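Local coordinates for protein HIAXHD3 (Humicola insolens, PDB 3ZXK) that hydrolyses alpha-L-arabinofuranosyl side chains, probably those of arabinoxylan, as a family 43 glycoside hydrolase, at residues H261-M266 with P275-L280. Numbering follows the deposited sequence. Where two conformers were deposited one is given.
Sequences HYVAFM and PVVAPL
Tyr262 and Ala278 form one hydrogen-bonded pair, Ala264 and Val276 the next, in an antiparallel beta hairpin whose two strands make the middle of a four-stranded blade of the family 43 beta-propeller. Each pair is joined by two N-H...O bonds, among them Tyr262 N to Ala278 O at 2.8 Å and Val276 N to Ala264 O at 2.9 Å. The same carbonyl oxygens also receive CA-H...O contacts, as Pro275 CA to Ala264 O at 3.2 Å. On the face that carries Tyr262, Leu280 CD2 meets Tyr262 CB at 4.0 Å. The first torsion of Tyr262 sets CG anti to the backbone N, beside the carbonyl carbon (chi1 176°). The ring end leads away from the partner strand; its OH is hydrogen-bonded to Gln249 O and the ring meets Trp298. Phe265 likewise leads away, its ring meeting that of His248 and touching the bound arabinofuranose, which ties the hairpin to the sugar pocket. Beyond it, in the conformer given, Met266 CG rests 3.6 Å from Val276 CG1. On the face that carries Phe265, Val263 lies side by side with both Pro275 and Val277, its CG1 turned to Pro275 CB and its CG2 4.1 Å from Val277 CG2.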
# COMPACT_ATOMS: atom_id res chain seq x y z
N HIS A 261 2.16 -0.89 22.08
CA HIS A 261 1.00 -1.30 21.27
C HIS A 261 1.45 -2.22 20.17
O HIS A 261 2.55 -2.08 19.61
CB HIS A 261 0.32 -0.05 20.73
CG HIS A 261 -0.17 0.87 21.81
ND1 HIS A 261 -1.42 0.80 22.32
CD2 HIS A 261 0.51 1.83 22.57
CE1 HIS A 261 -1.55 1.70 23.32
NE2 HIS A 261 -0.36 2.33 23.48
N TYR A 262 0.60 -3.19 19.83
CA TYR A 262 0.89 -4.11 18.72
C TYR A 262 0.01 -3.66 17.53
O TYR A 262 -1.24 -3.57 17.66
CB TYR A 262 0.65 -5.57 19.15
CG TYR A 262 0.83 -6.61 18.06
CD1 TYR A 262 1.73 -6.40 17.00
CD2 TYR A 262 0.09 -7.79 18.07
CE1 TYR A 262 1.90 -7.35 16.00
CE2 TYR A 262 0.23 -8.72 17.08
CZ TYR A 262 1.10 -8.50 16.04
OH TYR A 262 1.21 -9.47 15.06
N VAL A 263 0.65 -3.33 16.42
CA VAL A 263 -0.08 -2.94 15.20
C VAL A 263 0.09 -4.12 14.26
O VAL A 263 1.18 -4.37 13.77
CB VAL A 263 0.47 -1.66 14.54
CG1 VAL A 263 -0.40 -1.26 13.36
CG2 VAL A 263 0.51 -0.52 15.54
N ALA A 264 -1.00 -4.84 14.02
CA ALA A 264 -0.94 -6.03 13.14
C ALA A 264 -1.77 -5.73 11.90
O ALA A 264 -2.36 -4.65 11.79
CB ALA A 264 -1.47 -7.28 13.85
N PHE A 265 -1.86 -6.66 10.94
CA PHE A 265 -2.90 -6.45 9.93
C PHE A 265 -3.74 -7.69 9.75
O PHE A 265 -3.35 -8.80 10.16
CB PHE A 265 -2.33 -5.96 8.56
CG PHE A 265 -1.27 -6.85 8.00
CD1 PHE A 265 -1.62 -7.99 7.27
CD2 PHE A 265 0.09 -6.56 8.20
CE1 PHE A 265 -0.64 -8.82 6.74
CE2 PHE A 265 1.06 -7.38 7.67
CZ PHE A 265 0.70 -8.50 6.94
N MET A 266 -4.91 -7.47 9.14
CA MET A 266 -5.91 -8.49 8.83
C MET A 266 -5.89 -8.77 7.33
O MET A 266 -5.66 -7.83 6.54
CB MET A 266 -7.31 -7.96 9.17
CG MET A 266 -7.52 -7.51 10.61
SD MET A 266 -7.36 -8.83 11.83
CE MET A 266 -8.64 -10.00 11.34
N PRO A 275 -4.73 -2.38 8.90
CA PRO A 275 -4.16 -2.44 10.24
C PRO A 275 -5.17 -2.41 11.39
O PRO A 275 -6.19 -1.72 11.31
CB PRO A 275 -3.29 -1.17 10.32
CG PRO A 275 -3.93 -0.21 9.36
CD PRO A 275 -4.49 -1.07 8.24
N VAL A 276 -4.84 -3.19 12.42
CA VAL A 276 -5.60 -3.22 13.69
C VAL A 276 -4.59 -3.02 14.82
O VAL A 276 -3.42 -3.38 14.69
CB VAL A 276 -6.39 -4.55 13.86
CG1 VAL A 276 -7.47 -4.66 12.79
CG2 VAL A 276 -5.46 -5.74 13.74
N VAL A 277 -5.05 -2.43 15.93
CA VAL A 277 -4.18 -2.03 17.05
C VAL A 277 -4.72 -2.61 18.36
O VAL A 277 -5.93 -2.59 18.61
CB VAL A 277 -4.09 -0.49 17.15
CG1 VAL A 277 -3.15 -0.07 18.28
CG2 VAL A 277 -3.55 0.09 15.84
N ALA A 278 -3.82 -3.19 19.16
CA ALA A 278 -4.13 -3.59 20.56
C ALA A 278 -3.04 -3.11 21.54
O ALA A 278 -1.88 -3.04 21.18
CB ALA A 278 -4.31 -5.09 20.66
N PRO A 279 -3.41 -2.83 22.78
CA PRO A 279 -2.38 -2.58 23.78
C PRO A 279 -1.59 -3.84 24.14
O PRO A 279 -2.10 -4.98 24.01
CB PRO A 279 -3.17 -2.12 25.01
CG PRO A 279 -4.60 -2.04 24.58
CD PRO A 279 -4.75 -2.93 23.39
N LEU A 280 -0.34 -3.63 24.55
CA LEU A 280 0.50 -4.66 25.15
C LEU A 280 0.72 -4.41 26.63
O LEU A 280 0.74 -3.28 27.07
CB LEU A 280 1.88 -4.62 24.49
CG LEU A 280 1.95 -5.06 23.04
CD1 LEU A 280 3.35 -4.77 22.53
CD2 LEU A 280 1.62 -6.54 22.88